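Local coordinates for nucleoprotein (Rift valley fever virus, PDB 3OV9), which encapsidates the viral RNA genome, binding single-stranded RNA and assembling through its N-terminal region into ring-shaped hexamers that build the nucleocapsid, at residues M57-L60 with A61-G65; P158-Y161 with L162-I165; L223-S226 with N227-S231. One frame throughout, in Å; residues are numbered along the deposited sequence.

Contact 1 of 3, residues M57-L60 with A61-G65; sequences MIVL and ALTRG
Thr63 closes on the carbonyl of Val59 in the last turn of helix 50-63, a local contact in which residues four and five apart close off the C-terminal end of the helix. The carbonyl of Val59 takes two hydrogen bonds from the same residue: Thr63 N reaches Val59 O at 3.0 Å, and the hydroxyl OG1 of Thr63 donates to Val59 O at 2.8 Å from the opposite face of the carbonyl plane. With chi1 at 67°, OG1 is set between the backbone N and the carbonyl carbon, which turns it back along the helix toward the preceding turn. Leu60 O is also shared: Arg64 N binds Leu60 O at 2.9 Å in the usual helical spacing, and Gly65 N, one residue later, reaches it at 3.3 Å, in the carbonyl plane. The helix thus ends with one carbonyl accepting two backbone N-H groups, and the chain then leaves through Gly65, whose phi of 112° suits a residue without CB. Ile58 and Leu62 lie side by side, CG2 of Ile58 4.0 Å from CD2 of Leu62; both also meet helix 112-122, Ile58 on Trp114 and Leu62 on Leu119, as expected within an orthogonal helical bundle. Another copy of the protein covers this turn as well: Ile58 packs on Phe11, Val59 on Trp24 and Leu60 on Phe28 of the second subunit. Arg64 bends at chi2 and chi3 and sends NH1 to two carbonyl oxygens, Phe28 O of the second subunit and Lys74 O of its own chain. Residues 1-71 are essential for oligomerization, and Thr63 lies about 4 Å, side chain to side chain, from Trp125, which is probably important for dimerization.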
ATOM      1  N   MET A  57      13.280   6.494 -39.217  1.00 13.80           N
ATOM      2  CA  MET A  57      13.270   5.902 -37.884  1.00 13.29           C
ATOM      3  C   MET A  57      13.825   6.846 -36.815  1.00 13.04           C
ATOM      4  O   MET A  57      13.374   6.820 -35.670  1.00 12.79           O
ATOM      5  CB  MET A  57      14.002   4.551 -37.879  1.00 13.32           C
ATOM      6  CG  MET A  57      13.183   3.426 -38.512  1.00 13.76           C
ATOM      7  SD  MET A  57      13.934   1.783 -38.426  1.00 14.84           S
ATOM      8  CE  MET A  57      15.081   1.867 -39.796  1.00 14.82           C
ATOM      9  N   ILE A  58      14.790   7.682 -37.195  1.00 12.94           N
ATOM     10  CA  ILE A  58      15.338   8.686 -36.281  1.00 13.05           C
ATOM     11  C   ILE A  58      14.303   9.783 -35.991  1.00 13.44           C
ATOM     12  O   ILE A  58      14.102  10.158 -34.833  1.00 13.56           O
ATOM     13  CB  ILE A  58      16.686   9.269 -36.792  1.00 12.98           C
ATOM     14  CG1 ILE A  58      17.770   8.181 -36.755  1.00 12.58           C
ATOM     15  CG2 ILE A  58      17.120  10.478 -35.950  1.00 12.74           C
ATOM     16  CD1 ILE A  58      19.035   8.512 -37.532  1.00 12.66           C
ATOM     17  N   VAL A  59      13.637  10.270 -37.036  1.00 14.14           N
ATOM     18  CA  VAL A  59      12.544  11.242 -36.869  1.00 14.63           C
ATOM     19  C   VAL A  59      11.449  10.654 -35.978  1.00 14.93           C
ATOM     20  O   VAL A  59      10.938  11.324 -35.072  1.00 14.87           O
ATOM     21  CB  VAL A  59      11.971  11.705 -38.237  1.00 14.59           C
ATOM     22  CG1 VAL A  59      10.728  12.588 -38.054  1.00 15.22           C
ATOM     23  CG2 VAL A  59      13.029  12.452 -39.027  1.00 15.29           C
ATOM     24  N   LEU A  60      11.124   9.386 -36.226  1.00 15.18           N
ATOM     25  CA  LEU A  60      10.168   8.632 -35.426  1.00 15.72           C
ATOM     26  C   LEU A  60      10.587   8.546 -33.955  1.00 15.57           C
ATOM     27  O   LEU A  60       9.785   8.809 -33.058  1.00 15.54           O
ATOM     28  CB  LEU A  60      10.006   7.233 -36.030  1.00 16.16           C
ATOM     29  CG  LEU A  60       8.720   6.429 -35.874  1.00 17.62           C
ATOM     30  CD1 LEU A  60       7.482   7.245 -36.222  1.00 17.93           C
ATOM     31  CD2 LEU A  60       8.798   5.178 -36.739  1.00 18.57           C
ATOM     32  N   ALA A  61      11.849   8.188 -33.715  1.00 15.09           N
ATOM     33  CA  ALA A  61      12.393   8.090 -32.361  1.00 15.13           C
ATOM     34  C   ALA A  61      12.323   9.413 -31.604  1.00 15.08           C
ATOM     35  O   ALA A  61      11.975   9.447 -30.424  1.00 15.42           O
ATOM     36  CB  ALA A  61      13.836   7.586 -32.405  1.00 14.99           C
ATOM     37  N   LEU A  62      12.648  10.500 -32.297  1.00 15.40           N
ATOM     38  CA  LEU A  62      12.786  11.808 -31.666  1.00 15.39           C
ATOM     39  C   LEU A  62      11.454  12.504 -31.408  1.00 15.44           C
ATOM     40  O   LEU A  62      11.347  13.320 -30.492  1.00 15.15           O
ATOM     41  CB  LEU A  62      13.718  12.702 -32.498  1.00 15.51           C
ATOM     42  CG  LEU A  62      15.235  12.602 -32.253  1.00 15.49           C
ATOM     43  CD1 LEU A  62      15.741  11.165 -32.120  1.00 15.93           C
ATOM     44  CD2 LEU A  62      16.004  13.334 -33.350  1.00 15.08           C
ATOM     45  N   THR A  63      10.439  12.170 -32.200  1.00 15.62           N
ATOM     46  CA  THR A  63       9.148  12.854 -32.098  1.00 15.88           C
ATOM     47  C   THR A  63       8.029  11.999 -31.494  1.00 16.20           C
ATOM     48  O   THR A  63       7.052  12.544 -30.973  1.00 16.28           O
ATOM     49  CB  THR A  63       8.696  13.463 -33.454  1.00 15.77           C
ATOM     50  OG1 THR A  63       8.411  12.421 -34.393  1.00 15.44           O
ATOM     51  CG2 THR A  63       9.775  14.397 -34.026  1.00 16.15           C
ATOM     52  N   ARG A  64       8.172  10.675 -31.550  1.00 16.26           N
ATOM     53  CA  ARG A  64       7.150   9.772 -30.998  1.00 16.77           C
ATOM     54  C   ARG A  64       7.664   8.842 -29.899  1.00 17.18           C
ATOM     55  O   ARG A  64       6.892   8.391 -29.054  1.00 17.80           O
ATOM     56  CB  ARG A  64       6.473   8.953 -32.105  1.00 16.56           C
ATOM     57  CG  ARG A  64       5.665   9.764 -33.122  1.00 16.42           C
ATOM     58  CD  ARG A  64       4.567  10.632 -32.483  1.00 16.07           C
ATOM     59  NE  ARG A  64       3.624   9.879 -31.648  1.00 15.19           N
ATOM     60  CZ  ARG A  64       2.494   9.319 -32.084  1.00 15.26           C
ATOM     61  NH1 ARG A  64       2.143   9.399 -33.361  1.00 14.67           N
ATOM     62  NH2 ARG A  64       1.709   8.669 -31.234  1.00 14.88           N
ATOM     63  N   GLY A  65       8.961   8.548 -29.912  1.00 17.67           N
ATOM     64  CA  GLY A  65       9.559   7.717 -28.872  1.00 17.91           C
ATOM     65  C   GLY A  65      10.044   6.359 -29.344  1.00 18.33           C
ATOM     66  O   GLY A  65      10.339   6.162 -30.525  1.00 18.01           O
TER

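Contact 2 of 3, residues P158-Y161 with L162-I165; sequences PGDY and LRAI
Asp160 and Arg163 form a salt bridge one turn apart at the start of helix 159-180. Both terminal nitrogens of the guanidinium converge on a single oxygen: Arg163 NH1 and Arg163 NH2 each lie 3.0 Å from Asp160 OD1. They approach it differently. NH1 uses the anti lone pair of OD1, whereas NH2 meets the oxygen from above the carboxylate plane, and the two flat groups stand 78° to each other. Arg163 starts out extended and then bends at chi3 (69°), which folds the guanidinium back over the first turn, with Asp160 CA over one of its faces. Behind the bridge runs the backbone of the helix. Pro158, at the N-cap position, gives its carbonyl to Leu162 N, 2.9 Å from Pro158 O and nearly straight (169° at the hydrogen). Arg163 N to Gly159 O, at 3.0 Å, and Ala164 N to Asp160 O, at 3.1 Å, continue the series, and Ile165 N closes on Tyr161 O. On the side of the helix turned to the protein, Ala164 rests on Met235 and Ile165 on Val234, both from helix 232-243, while Leu162 packs on Val153. The salt bridge lies on the exposed side of this turn, where solvent can probably compete with it, so its strength is probably modest. A carboxylate two residues past the N-cap should nevertheless sit well with the partial positive charge of the helix start, and Arg163, one turn farther on, would balance the negative charge locally.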
ATOM      1  N   PRO A 158      40.335  18.287 -22.636  1.00 20.90           N
ATOM      2  CA  PRO A 158      40.811  18.715 -21.317  1.00 21.54           C
ATOM      3  C   PRO A 158      39.707  18.642 -20.267  1.00 22.16           C
ATOM      4  O   PRO A 158      38.545  18.939 -20.566  1.00 22.25           O
ATOM      5  CB  PRO A 158      41.235  20.165 -21.555  1.00 21.55           C
ATOM      6  CG  PRO A 158      41.649  20.189 -22.974  1.00 21.29           C
ATOM      7  CD  PRO A 158      40.697  19.262 -23.682  1.00 20.88           C
ATOM      8  N   GLY A 159      40.082  18.247 -19.052  1.00 22.80           N
ATOM      9  CA  GLY A 159      39.138  17.914 -17.982  1.00 23.53           C
ATOM     10  C   GLY A 159      37.999  18.924 -17.837  1.00 23.52           C
ATOM     11  O   GLY A 159      36.829  18.538 -17.796  1.00 23.42           O
ATOM     12  N   ASP A 160      38.352  20.207 -17.765  1.00 23.56           N
ATOM     13  CA  ASP A 160      37.380  21.289 -17.583  1.00 23.73           C
ATOM     14  C   ASP A 160      36.425  21.428 -18.767  1.00 23.34           C
ATOM     15  O   ASP A 160      35.236  21.694 -18.580  1.00 23.32           O
ATOM     16  CB  ASP A 160      38.096  22.623 -17.342  1.00 24.08           C
ATOM     17  CG  ASP A 160      38.856  22.656 -16.027  1.00 25.21           C
ATOM     18  OD1 ASP A 160      38.455  21.958 -15.070  1.00 26.30           O
ATOM     19  OD2 ASP A 160      39.858  23.400 -15.949  1.00 27.26           O
ATOM     20  N   TYR A 161      36.955  21.258 -19.977  1.00 22.91           N
ATOM     21  CA  TYR A 161      36.159  21.369 -21.197  1.00 22.45           C
ATOM     22  C   TYR A 161      35.191  20.196 -21.336  1.00 21.99           C
ATOM     23  O   TYR A 161      34.037  20.379 -21.728  1.00 21.67           O
ATOM     24  CB  TYR A 161      37.054  21.457 -22.440  1.00 22.72           C
ATOM     25  CG  TYR A 161      37.991  22.652 -22.500  1.00 23.51           C
ATOM     26  CD1 TYR A 161      37.820  23.760 -21.662  1.00 24.55           C
ATOM     27  CD2 TYR A 161      39.033  22.686 -23.425  1.00 24.68           C
ATOM     28  CE1 TYR A 161      38.677  24.855 -21.733  1.00 25.37           C
ATOM     29  CE2 TYR A 161      39.895  23.776 -23.504  1.00 25.32           C
ATOM     30  CZ  TYR A 161      39.709  24.855 -22.657  1.00 25.56           C
ATOM     31  OH  TYR A 161      40.558  25.933 -22.735  1.00 26.71           O
ATOM     32  N   LEU A 162      35.675  18.998 -21.013  1.00 21.47           N
ATOM     33  CA  LEU A 162      34.855  17.788 -21.027  1.00 20.98           C
ATOM     34  C   LEU A 162      33.710  17.892 -20.020  1.00 20.91           C
ATOM     35  O   LEU A 162      32.559  17.591 -20.349  1.00 20.69           O
ATOM     36  CB  LEU A 162      35.718  16.551 -20.738  1.00 20.93           C
ATOM     37  CG  LEU A 162      35.045  15.179 -20.618  1.00 20.43           C
ATOM     38  CD1 LEU A 162      34.340  14.788 -21.907  1.00 19.46           C
ATOM     39  CD2 LEU A 162      36.067  14.119 -20.225  1.00 19.76           C
ATOM     40  N   ARG A 163      34.038  18.325 -18.802  1.00 20.78           N
ATOM     41  CA  ARG A 163      33.056  18.496 -17.731  1.00 20.81           C
ATOM     42  C   ARG A 163      31.957  19.479 -18.138  1.00 20.37           C
ATOM     43  O   ARG A 163      30.775  19.223 -17.893  1.00 20.29           O
ATOM     44  CB  ARG A 163      33.739  18.953 -16.434  1.00 21.06           C
ATOM     45  CG  ARG A 163      32.817  18.994 -15.215  1.00 22.64           C
ATOM     46  CD  ARG A 163      33.573  19.288 -13.920  1.00 25.23           C
ATOM     47  NE  ARG A 163      34.087  20.657 -13.857  1.00 27.88           N
ATOM     48  CZ  ARG A 163      35.374  20.987 -13.934  1.00 28.67           C
ATOM     49  NH1 ARG A 163      36.303  20.049 -14.075  1.00 29.39           N
ATOM     50  NH2 ARG A 163      35.736  22.261 -13.867  1.00 29.62           N
ATOM     51  N   ALA A 164      32.355  20.586 -18.763  1.00 19.85           N
ATOM     52  CA  ALA A 164      31.407  21.601 -19.234  1.00 19.38           C
ATOM     53  C   ALA A 164      30.448  21.040 -20.282  1.00 18.87           C
ATOM     54  O   ALA A 164      29.240  21.286 -20.214  1.00 18.93           O
ATOM     55  CB  ALA A 164      32.149  22.815 -19.783  1.00 19.48           C
ATOM     56  N   ILE A 165      30.990  20.291 -21.242  1.00 18.31           N
ATOM     57  CA  ILE A 165      30.188  19.651 -22.291  1.00 17.70           C
ATOM     58  C   ILE A 165      29.155  18.701 -21.683  1.00 17.51           C
ATOM     59  O   ILE A 165      27.979  18.733 -22.056  1.00 17.30           O
ATOM     60  CB  ILE A 165      31.089  18.906 -23.331  1.00 17.51           C
ATOM     61  CG1 ILE A 165      31.820  19.903 -24.246  1.00 17.43           C
ATOM     62  CG2 ILE A 165      30.289  17.877 -24.151  1.00 17.32           C
ATOM     63  CD1 ILE A 165      30.950  20.600 -25.297  1.00 17.22           C
TER

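Contact 3 of 3, residues L223-S226 with N227-S231; sequences LVDS and NGKPS
Val224 and Pro230 form a single antiparallel bridge, closed by a type I turn from Asp225 to Gly228 and a G1 bulge at Gly228, in the connection between helices 211-220 and 232-243. Around this non-hydrogen-bonded pair, Asp225 N donates to Lys229 O (2.8 Å) and Ser231 N to Leu223 O (2.9 Å), so the missing N-H of Pro230 costs no bond in the bridge. Gly228 N reaches back to Asp225 O at 3.0 Å and completes the turn. Asp225 supplies the main side-chain grip: chi1 of 68° folds its carboxylate inward over the turn, where OD1 takes Asn227 N at 2.8 Å, an Asx turn, and Lys229 N at 3.0 Å from the opposite face of the carboxylate plane. Asp225 OD2 is joined to Asn227 ND2 through a water and lies 3.4 Å from Lys229 CB. On the buried side Val224 CG1 packs 3.4 Å from Gly228 O, and Leu223 turns to Leu218 and Val234. Ser231 caps helix 232-243, its OG making a weak bond to Val234 N. Two backbone N-H groups on one carboxylate oxygen hold the turn closed from within, and would probably stabilise the charged form of Asp225; Lys229 NZ, 6.1 Å from Asp225 OD2, is not in contact and would probably add no more than a longer-range attraction.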
ATOM      1  N   LEU A 223      29.968  23.596 -30.894  1.00 17.37           N
ATOM      2  CA  LEU A 223      29.969  23.370 -29.450  1.00 17.65           C
ATOM      3  C   LEU A 223      31.335  23.620 -28.814  1.00 18.09           C
ATOM      4  O   LEU A 223      31.424  23.935 -27.627  1.00 17.87           O
ATOM      5  CB  LEU A 223      29.479  21.954 -29.135  1.00 17.36           C
ATOM      6  CG  LEU A 223      28.054  21.635 -29.587  1.00 16.97           C
ATOM      7  CD1 LEU A 223      27.780  20.146 -29.512  1.00 16.38           C
ATOM      8  CD2 LEU A 223      27.048  22.409 -28.748  1.00 16.63           C
ATOM      9  N   VAL A 224      32.391  23.455 -29.607  1.00 18.85           N
ATOM     10  CA  VAL A 224      33.754  23.776 -29.176  1.00 19.89           C
ATOM     11  C   VAL A 224      34.486  24.537 -30.278  1.00 20.70           C
ATOM     12  O   VAL A 224      34.111  24.449 -31.451  1.00 20.84           O
ATOM     13  CB  VAL A 224      34.587  22.515 -28.781  1.00 19.70           C
ATOM     14  CG1 VAL A 224      33.966  21.783 -27.590  1.00 19.74           C
ATOM     15  CG2 VAL A 224      34.789  21.572 -29.975  1.00 19.61           C
ATOM     16  N   ASP A 225      35.524  25.283 -29.903  1.00 22.03           N
ATOM     17  CA  ASP A 225      36.377  25.944 -30.894  1.00 23.09           C
ATOM     18  C   ASP A 225      37.494  25.009 -31.377  1.00 23.68           C
ATOM     19  O   ASP A 225      37.489  23.815 -31.059  1.00 23.76           O
ATOM     20  CB  ASP A 225      36.913  27.296 -30.377  1.00 23.35           C
ATOM     21  CG  ASP A 225      37.911  27.160 -29.226  1.00 24.11           C
ATOM     22  OD1 ASP A 225      38.483  26.071 -29.005  1.00 24.79           O
ATOM     23  OD2 ASP A 225      38.138  28.179 -28.537  1.00 25.91           O
ATOM     24  N   SER A 226      38.446  25.557 -32.136  1.00 24.38           N
ATOM     25  CA  SER A 226      39.557  24.781 -32.702  1.00 24.95           C
ATOM     26  C   SER A 226      40.457  24.120 -31.651  1.00 25.09           C
ATOM     27  O   SER A 226      41.135  23.131 -31.944  1.00 25.35           O
ATOM     28  CB  SER A 226      40.396  25.659 -33.636  1.00 25.01           C
ATOM     29  OG  SER A 226      41.080  26.662 -32.903  1.00 25.84           O
ATOM     30  N   ASN A 227      40.453  24.669 -30.437  1.00 25.20           N
ATOM     31  CA  ASN A 227      41.247  24.140 -29.326  1.00 25.26           C
ATOM     32  C   ASN A 227      40.445  23.263 -28.361  1.00 24.89           C
ATOM     33  O   ASN A 227      40.973  22.793 -27.351  1.00 25.05           O
ATOM     34  CB  ASN A 227      41.915  25.287 -28.560  1.00 25.63           C
ATOM     35  CG  ASN A 227      42.953  26.020 -29.390  1.00 26.53           C
ATOM     36  OD1 ASN A 227      43.763  25.403 -30.086  1.00 28.17           O
ATOM     37  ND2 ASN A 227      42.939  27.345 -29.313  1.00 27.69           N
ATOM     38  N   GLY A 228      39.169  23.052 -28.675  1.00 24.39           N
ATOM     39  CA  GLY A 228      38.293  22.223 -27.850  1.00 23.58           C
ATOM     40  C   GLY A 228      37.595  22.973 -26.729  1.00 23.02           C
ATOM     41  O   GLY A 228      36.910  22.363 -25.906  1.00 22.86           O
ATOM     42  N   LYS A 229      37.771  24.292 -26.696  1.00 22.45           N
ATOM     43  CA  LYS A 229      37.143  25.141 -25.690  1.00 21.84           C
ATOM     44  C   LYS A 229      35.655  25.303 -26.001  1.00 21.04           C
ATOM     45  O   LYS A 229      35.298  25.723 -27.102  1.00 20.94           O
ATOM     46  CB  LYS A 229      37.827  26.512 -25.631  1.00 22.07           C
ATOM     47  CG  LYS A 229      37.348  27.407 -24.491  1.00 23.04           C
ATOM     48  CD  LYS A 229      38.102  28.724 -24.465  1.00 24.73           C
ATOM     49  CE  LYS A 229      37.810  29.498 -23.191  1.00 26.12           C
ATOM     50  NZ  LYS A 229      38.679  30.701 -23.059  1.00 26.86           N
ATOM     51  N   PRO A 230      34.786  24.970 -25.029  1.00 20.37           N
ATOM     52  CA  PRO A 230      33.337  25.046 -25.222  1.00 19.80           C
ATOM     53  C   PRO A 230      32.854  26.457 -25.537  1.00 19.31           C
ATOM     54  O   PRO A 230      33.466  27.439 -25.105  1.00 19.45           O
ATOM     55  CB  PRO A 230      32.780  24.602 -23.867  1.00 19.83           C
ATOM     56  CG  PRO A 230      33.857  23.785 -23.267  1.00 20.22           C
ATOM     57  CD  PRO A 230      35.121  24.453 -23.691  1.00 20.25           C
ATOM     58  N   SER A 231      31.754  26.536 -26.282  1.00 18.64           N
ATOM     59  CA  SER A 231      31.129  27.802 -26.647  1.00 17.96           C
ATOM     60  C   SER A 231      30.493  28.478 -25.434  1.00 17.49           C
ATOM     61  O   SER A 231      30.303  27.851 -24.389  1.00 17.11           O
ATOM     62  CB  SER A 231      30.061  27.567 -27.717  1.00 17.95           C
ATOM     63  OG  SER A 231      28.948  26.880 -27.168  1.00 17.91           O
TER
HETATM   64  O   HOH W   1      40.651  28.257 -27.370  1.00 31.32           O

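The three contacts follow one another along the chain. Contact 1, at the end of helix 50-63, stands apart: its centre is about 30 Å from that of contact 2, across the chain's centre, and about 29 Å from that of contact 3. Contacts 2 and 3, about 10 Å apart by their centres, share one patch of packing. There the Tyr161 ring lies against the turn and the residues after it, CD2 3.3 Å from Gly228 O and CD1 3.4 Å from Pro230 CD, while Ile165 CD1 meets Val224 CG1. This joins helix 159-180 to the connection leading into helix 232-243. Contact 1 thus serves the subunit interface, whereas contacts 2 and 3 are packing within one subunit, touched by no other chain of the hexamer.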